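Local coordinates for protein lactate racemase (Thermoanaerobacterium thermosaccharolyticum, PDB 2YJG) that interconverts the D- and L-isomers of lactate as a nickel-dependent homodimeric racemase, using a nickel-pincer nucleotide cofactor in its active form, at residues 109-113 with 114-118; 122-125 with 126-130. All blocks are in the same frame, centred on the assembly; numbering follows the deposited sequence.

How the interactions relate
Interactions 1 and 2 follow one another along the chain, on helices 113-120 and 122-127, which pack together. Interaction 1 starts helix 113-120 beside the probable cofactor site: the side chain of Thr111 lies about 3 Å from that of His73, a cofactor-binding residue by similarity. Interaction 2, with its centre about 12 Å away, spans helix 122-127 and its exit into strand 129-132, where magnesium sits at the dimer interface. A salt bridge from Lys117 NZ to Glu122 OE1, 2.5 Å, joins them, as does packing of Leu113 CD1 on Val125 CG1 at 3.8 Å and of Met116 CE on Phe130 CB at 3.7 Å. One sulfate ion touches both, and both meet the second subunit.

Interaction 1 (109-113 with 114-118); sequences RGTTL and QEMKA. With SO4 (sulfate ion), chain D.
At the N-terminus of helix 113-120, Glu115 reaches back over the first turn to Arg109 and to the backbone of Thr112, the N-cap residue. The arginine grips the carboxylate end-on, one nitrogen to each oxygen: NH1 lies 2.7 Å from Glu115 OE1 on its syn lone pair, and NH2 lies 2.9 Å from OE2 in a more bent bond, tilted from the guanidinium plane. The two planes are 26° apart, so the pairing is nearly but not fully flat. Glu115 OE1 is gripped twice, since on its anti side, out of the carboxylate plane, it also accepts the amide of Thr112 N at 2.9 Å, in an almost straight bond. With CG beside the backbone N (chi1 -78°) and the chain extended beyond it, Glu115 runs back across the Thr112 methyl, whose CG2 is 3.3 Å from Glu115 CG. The guanidinium has a further tie, NH1 to Gly110 O at 3.0 Å, which helps fix its rotation. Alongside, Thr111 CG2 presses on Met116 CG at a tight 3.5 Å, while Thr111 OG1 hydrogen-bonds to His73 ND1. Were Glu115 cut back to an alanine, the Arg109 guanidinium would probably be left without its acidic mate and the Thr112 amide without this acceptor. The Thr112 side chain makes no capping bond in return, leaving only the N3-to-N-cap half of a capping box at this helix start.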
ATOM      1  N   ARG A 109      -4.173  -0.308 -17.711  1.00 30.71           N
ATOM      2  CA  ARG A 109      -2.963   0.110 -17.048  1.00 32.56           C
ATOM      3  C   ARG A 109      -2.971  -0.430 -15.610  1.00 31.98           C
ATOM      4  O   ARG A 109      -4.028  -0.615 -14.997  1.00 32.03           O
ATOM      5  CB  ARG A 109      -2.876   1.623 -17.026  1.00 32.99           C
ATOM      6  CG  ARG A 109      -4.115   2.252 -16.456  1.00 36.94           C
ATOM      7  CD  ARG A 109      -3.803   3.226 -15.364  1.00 39.88           C
ATOM      8  NE  ARG A 109      -5.065   3.660 -14.753  1.00 41.92           N
ATOM      9  CZ  ARG A 109      -5.472   3.374 -13.519  1.00 40.95           C
ATOM     10  NH1 ARG A 109      -4.709   2.661 -12.688  1.00 39.90           N
ATOM     11  NH2 ARG A 109      -6.648   3.840 -13.118  1.00 40.69           N
ATOM     12  N   GLY A 110      -1.784  -0.667 -15.086  1.00 32.02           N
ATOM     13  CA  GLY A 110      -1.635  -1.209 -13.756  1.00 31.74           C
ATOM     14  C   GLY A 110      -2.310  -0.406 -12.666  1.00 30.74           C
ATOM     15  O   GLY A 110      -2.341   0.808 -12.709  1.00 32.51           O
ATOM     16  N   THR A 111      -2.875  -1.104 -11.697  1.00 28.75           N
ATOM     17  CA  THR A 111      -3.463  -0.495 -10.530  1.00 27.95           C
ATOM     18  C   THR A 111      -2.353   0.184  -9.716  1.00 27.75           C
ATOM     19  O   THR A 111      -1.288  -0.409  -9.488  1.00 26.84           O
ATOM     20  CB  THR A 111      -4.098  -1.561  -9.630  1.00 27.33           C
ATOM     21  OG1 THR A 111      -5.041  -2.329 -10.388  1.00 28.44           O
ATOM     22  CG2 THR A 111      -4.768  -0.912  -8.468  1.00 27.74           C
ATOM     23  N   THR A 112      -2.616   1.407  -9.261  1.00 27.08           N
ATOM     24  CA  THR A 112      -1.659   2.112  -8.442  1.00 28.05           C
ATOM     25  C   THR A 112      -1.818   1.739  -6.963  1.00 27.56           C
ATOM     26  O   THR A 112      -2.797   1.158  -6.597  1.00 26.72           O
ATOM     27  CB  THR A 112      -1.816   3.587  -8.553  1.00 28.28           C
ATOM     28  OG1 THR A 112      -0.654   4.159  -7.957  1.00 35.73           O
ATOM     29  CG2 THR A 112      -3.042   4.065  -7.823  1.00 25.55           C
ATOM     30  N   LEU A 113      -0.852   2.109  -6.139  1.00 28.30           N
ATOM     31  CA  LEU A 113      -0.876   1.744  -4.720  1.00 29.31           C
ATOM     32  C   LEU A 113      -2.036   2.409  -4.015  1.00 30.26           C
ATOM     33  O   LEU A 113      -2.656   1.785  -3.144  1.00 29.99           O
ATOM     34  CB  LEU A 113       0.447   2.099  -4.026  1.00 28.51           C
ATOM     35  CG  LEU A 113       0.671   1.772  -2.535  1.00 26.88           C
ATOM     36  CD1 LEU A 113       0.545   0.294  -2.257  1.00 23.26           C
ATOM     37  CD2 LEU A 113       2.053   2.278  -2.069  1.00 24.16           C
ATOM     38  N   GLN A 114      -2.352   3.648  -4.404  1.00 31.29           N
ATOM     39  CA  GLN A 114      -3.472   4.372  -3.770  1.00 32.37           C
ATOM     40  C   GLN A 114      -4.775   3.659  -4.077  1.00 30.96           C
ATOM     41  O   GLN A 114      -5.651   3.510  -3.215  1.00 29.77           O
ATOM     42  CB  GLN A 114      -3.504   5.882  -4.151  1.00 34.02           C
ATOM     43  CG  GLN A 114      -4.737   6.344  -5.008  1.00 38.20           C
ATOM     44  CD  GLN A 114      -4.406   7.341  -6.164  1.00 43.30           C
ATOM     45  OE1 GLN A 114      -3.830   8.410  -5.943  1.00 45.48           O
ATOM     46  NE2 GLN A 114      -4.793   6.972  -7.402  1.00 43.89           N
ATOM     47  N   GLU A 115      -4.876   3.192  -5.320  1.00 30.25           N
ATOM     48  CA  GLU A 115      -6.013   2.431  -5.796  1.00 29.53           C
ATOM     49  C   GLU A 115      -6.085   1.085  -5.089  1.00 27.34           C
ATOM     50  O   GLU A 115      -7.146   0.627  -4.714  1.00 25.79           O
ATOM     51  CB  GLU A 115      -5.908   2.248  -7.321  1.00 29.84           C
ATOM     52  CG  GLU A 115      -6.322   3.496  -8.096  1.00 32.80           C
ATOM     53  CD  GLU A 115      -5.920   3.486  -9.574  1.00 36.18           C
ATOM     54  OE1 GLU A 115      -5.139   2.595 -10.040  1.00 33.61           O
ATOM     55  OE2 GLU A 115      -6.415   4.398 -10.278  1.00 40.18           O
ATOM     56  N   MET A 116      -4.930   0.455  -4.899  1.00 26.54           N
ATOM     57  CA  MET A 116      -4.894  -0.802  -4.172  1.00 25.71           C
ATOM     58  C   MET A 116      -5.359  -0.566  -2.737  1.00 24.99           C
ATOM     59  O   MET A 116      -6.161  -1.309  -2.204  1.00 23.26           O
ATOM     60  CB  MET A 116      -3.504  -1.434  -4.236  1.00 26.65           C
ATOM     61  CG  MET A 116      -3.277  -2.115  -5.570  1.00 30.39           C
ATOM     62  SD  MET A 116      -1.610  -2.706  -5.872  1.00 37.41           S
ATOM     63  CE  MET A 116      -1.692  -3.702  -4.529  1.00 14.05           C
ATOM     64  N   LYS A 117      -4.902   0.516  -2.130  1.00 24.97           N
ATOM     65  CA  LYS A 117      -5.314   0.830  -0.765  1.00 25.02           C
ATOM     66  C   LYS A 117      -6.815   1.058  -0.747  1.00 24.69           C
ATOM     67  O   LYS A 117      -7.479   0.558   0.127  1.00 22.74           O
ATOM     68  CB  LYS A 117      -4.610   2.100  -0.255  1.00 25.74           C
ATOM     69  CG  LYS A 117      -5.002   2.495   1.151  1.00 26.47           C
ATOM     70  CD  LYS A 117      -4.623   3.956   1.452  1.00 29.85           C
ATOM     71  CE  LYS A 117      -5.553   4.525   2.527  1.00 33.65           C
ATOM     72  NZ  LYS A 117      -5.242   3.898   3.832  1.00 33.41           N
ATOM     73  N   ALA A 118      -7.356   1.802  -1.720  1.00 24.88           N
ATOM     74  CA  ALA A 118      -8.809   2.071  -1.733  1.00 25.69           C
ATOM     75  C   ALA A 118      -9.643   0.803  -1.844  1.00 25.28           C
ATOM     76  O   ALA A 118     -10.626   0.621  -1.103  1.00 25.61           O
ATOM     77  CB  ALA A 118      -9.189   3.089  -2.833  1.00 26.33           C
TER
HETATM   78  S   SO4 D1428      -7.978   1.497   4.946  1.00 32.19           S
HETATM   79  O1  SO4 D1428      -8.441   0.296   5.597  1.00 37.57           O
HETATM   80  O2  SO4 D1428      -8.019   2.683   5.766  1.00 36.44           O
HETATM   81  O3  SO4 D1428      -6.627   1.362   4.440  1.00 40.70           O
HETATM   82  O4  SO4 D1428      -8.761   1.751   3.761  1.00 37.83           O

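Interaction 2 (122-125 with 126-130). With MG (magnesium ion), chain C; SO4 (sulfate ion), chain D.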
ATOM      1  N   GLU A 122      -5.323  -0.918   3.629  1.00 21.33           N
ATOM      2  CA  GLU A 122      -3.915  -0.785   3.881  1.00 21.51           C
ATOM      3  C   GLU A 122      -3.259  -2.057   4.454  1.00 20.46           C
ATOM      4  O   GLU A 122      -2.208  -2.479   3.989  1.00 19.67           O
ATOM      5  CB  GLU A 122      -3.806   0.381   4.851  1.00 22.39           C
ATOM      6  CG  GLU A 122      -2.504   0.766   5.317  1.00 28.20           C
ATOM      7  CD  GLU A 122      -2.482   2.253   5.665  1.00 30.79           C
ATOM      8  OE1 GLU A 122      -3.248   3.019   5.051  1.00 29.63           O
ATOM      9  OE2 GLU A 122      -1.669   2.635   6.510  1.00 36.46           O
ATOM     10  N   ASP A 123      -3.904  -2.671   5.428  1.00 19.31           N
ATOM     11  CA  ASP A 123      -3.314  -3.822   6.100  1.00 20.38           C
ATOM     12  C   ASP A 123      -3.209  -4.981   5.125  1.00 19.08           C
ATOM     13  O   ASP A 123      -2.166  -5.631   5.027  1.00 19.67           O
ATOM     14  CB  ASP A 123      -4.157  -4.241   7.321  1.00 20.09           C
ATOM     15  CG  ASP A 123      -4.120  -3.235   8.472  1.00 22.63           C
ATOM     16  OD1 ASP A 123      -3.317  -2.288   8.494  1.00 22.89           O
ATOM     17  OD2 ASP A 123      -4.903  -3.449   9.407  1.00 31.16           O
ATOM     18  N   LEU A 124      -4.279  -5.239   4.354  1.00 18.72           N
ATOM     19  CA  LEU A 124      -4.251  -6.349   3.425  1.00 17.13           C
ATOM     20  C   LEU A 124      -3.165  -6.159   2.325  1.00 17.36           C
ATOM     21  O   LEU A 124      -2.415  -7.102   1.998  1.00 16.22           O
ATOM     22  CB  LEU A 124      -5.670  -6.518   2.841  1.00 18.02           C
ATOM     23  CG  LEU A 124      -6.196  -7.795   2.237  1.00 19.51           C
ATOM     24  CD1 LEU A 124      -5.901  -8.976   3.152  1.00 12.14           C
ATOM     25  CD2 LEU A 124      -7.748  -7.601   1.987  1.00 17.54           C
ATOM     26  N   VAL A 125      -3.017  -4.930   1.813  1.00 17.20           N
ATOM     27  CA  VAL A 125      -2.017  -4.643   0.797  1.00 16.48           C
ATOM     28  C   VAL A 125      -0.607  -4.877   1.369  1.00 16.35           C
ATOM     29  O   VAL A 125       0.198  -5.538   0.770  1.00 15.28           O
ATOM     30  CB  VAL A 125      -2.180  -3.216   0.194  1.00 17.70           C
ATOM     31  CG1 VAL A 125      -0.996  -2.812  -0.640  1.00 16.75           C
ATOM     32  CG2 VAL A 125      -3.496  -3.107  -0.637  1.00 16.89           C
ATOM     33  N   GLU A 126      -0.358  -4.375   2.559  1.00 16.67           N
ATOM     34  CA  GLU A 126       0.896  -4.619   3.238  1.00 16.45           C
ATOM     35  C   GLU A 126       1.124  -6.103   3.546  1.00 15.99           C
ATOM     36  O   GLU A 126       2.164  -6.675   3.154  1.00 18.18           O
ATOM     37  CB  GLU A 126       0.930  -3.803   4.539  1.00 17.83           C
ATOM     38  CG  GLU A 126       0.906  -2.257   4.300  1.00 18.57           C
ATOM     39  CD  GLU A 126       0.732  -1.433   5.555  1.00 21.24           C
ATOM     40  OE1 GLU A 126       0.579  -2.006   6.671  1.00 20.98           O
ATOM     41  OE2 GLU A 126       0.793  -0.168   5.449  1.00 24.93           O
ATOM     42  N   ASN A 127       0.201  -6.688   4.296  1.00 15.35           N
ATOM     43  CA  ASN A 127       0.386  -7.949   4.978  1.00 15.39           C
ATOM     44  C   ASN A 127       0.440  -9.167   4.014  1.00 16.03           C
ATOM     45  O   ASN A 127       1.020 -10.225   4.336  1.00 15.11           O
ATOM     46  CB  ASN A 127      -0.729  -8.252   5.974  1.00 14.12           C
ATOM     47  CG  ASN A 127      -0.779  -7.353   7.224  1.00 13.92           C
ATOM     48  OD1 ASN A 127       0.100  -6.510   7.548  1.00 15.80           O
ATOM     49  ND2 ASN A 127      -1.870  -7.496   7.906  1.00 10.22           N
ATOM     50  N   GLU A 128      -0.238  -9.061   2.874  1.00 13.69           N
ATOM     51  CA  GLU A 128      -0.231 -10.110   1.876  1.00 13.97           C
ATOM     52  C   GLU A 128       0.592  -9.713   0.660  1.00 15.42           C
ATOM     53  O   GLU A 128       0.939  -8.542   0.483  1.00 16.75           O
ATOM     54  CB  GLU A 128      -1.650 -10.467   1.442  1.00 13.44           C
ATOM     55  CG  GLU A 128      -2.511 -10.960   2.616  1.00 14.07           C
ATOM     56  CD  GLU A 128      -2.122 -12.238   3.286  1.00 15.09           C
ATOM     57  OE1 GLU A 128      -1.330 -13.030   2.761  1.00 22.16           O
ATOM     58  OE2 GLU A 128      -2.620 -12.455   4.425  1.00 18.67           O
ATOM     59  N   GLN A 129       0.856 -10.706  -0.183  1.00 15.26           N
ATOM     60  CA  GLN A 129       1.609 -10.568  -1.429  1.00 15.63           C
ATOM     61  C   GLN A 129       0.739 -10.279  -2.642  1.00 15.86           C
ATOM     62  O   GLN A 129       0.147 -11.197  -3.198  1.00 16.78           O
ATOM     63  CB  GLN A 129       2.403 -11.861  -1.717  1.00 14.94           C
ATOM     64  CG  GLN A 129       3.491 -12.173  -0.662  1.00 17.43           C
ATOM     65  CD  GLN A 129       4.349 -13.339  -1.043  1.00 22.60           C
ATOM     66  OE1 GLN A 129       3.967 -14.494  -0.850  1.00 23.56           O
ATOM     67  NE2 GLN A 129       5.516 -13.059  -1.620  1.00 25.66           N
ATOM     68  N   PHE A 130       0.685  -9.025  -3.044  1.00 15.65           N
ATOM     69  CA  PHE A 130      -0.051  -8.576  -4.202  1.00 16.35           C
ATOM     70  C   PHE A 130       0.911  -8.355  -5.350  1.00 16.75           C
ATOM     71  O   PHE A 130       1.963  -7.793  -5.157  1.00 16.60           O
ATOM     72  CB  PHE A 130      -0.769  -7.234  -3.922  1.00 16.38           C
ATOM     73  CG  PHE A 130      -2.044  -7.393  -3.176  1.00 17.90           C
ATOM     74  CD1 PHE A 130      -2.052  -7.446  -1.778  1.00 14.57           C
ATOM     75  CD2 PHE A 130      -3.253  -7.488  -3.855  1.00 17.13           C
ATOM     76  CE1 PHE A 130      -3.252  -7.629  -1.083  1.00 17.41           C
ATOM     77  CE2 PHE A 130      -4.436  -7.662  -3.175  1.00 18.99           C
ATOM     78  CZ  PHE A 130      -4.449  -7.720  -1.788  1.00 16.66           C
TER
HETATM   79 MG    MG C1427       2.332  -6.707   0.615  1.00 15.50          MG
HETATM   80  S   SO4 D1428      -7.978   1.497   4.946  1.00 32.19           S
HETATM   81  O1  SO4 D1428      -8.441   0.296   5.597  1.00 37.57           O
HETATM   82  O2  SO4 D1428      -8.019   2.683   5.766  1.00 36.44           O
HETATM   83  O3  SO4 D1428      -6.627   1.362   4.440  1.00 40.70           O
HETATM   84  O4  SO4 D1428      -8.761   1.751   3.761  1.00 37.83           O
HETATM   85  O   HOH W   1       0.209   1.025   7.672  1.00 27.40           O
HETATM   86  O   HOH W   2      -0.420  -2.414   8.835  1.00 23.59           O
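The Phe130 ring takes the carbonyl of Leu124 at its edge, in the ring plane, with CE1 3.2 Å from Leu124 O; that oxygen also accepts the amide of Glu128 at the end of helix 122-127. Leu124 CG approaches ring atom CZ of Phe130 at 4.4 Å, and outside the segments the Phe120 ring meets Phe130 with planes about 45° apart. Among the other flat groups, the carboxylates of Glu122 and Glu126 lie side by side and point the same way, one helical turn apart, their planes turned by 54°. Glu126 CG stands beside its backbone N (chi1 -64°), which lays the chain back along the preceding turn and brings OE2 to 3.4 Å from Glu122 CG. The two OE2 atoms of Glu122 and Glu126 are 3.9 Å apart, with a water lying within hydrogen-bonding distance of both. A second water donates to Asp123 OD1; its link to Glu126 OE1 is too short to be more than doubtful. At the helix start, Glu122 N donates to sulfate O3 at 2.7 Å. At the other end, magnesium is held by Val125 O at 2.4 Å, Glu126 O at 2.5 Å and Glu128 O at 2.3 Å, joined by carbonyls of Val125 and Glu128 of the second subunit. Five carbonyl oxygens thus converge across the dimer interface on a cation whose charge probably offsets their repulsion; the clustered acids would probably raise the pKa of Glu126, whereas Glu122 has Lys117 as a counter-charge.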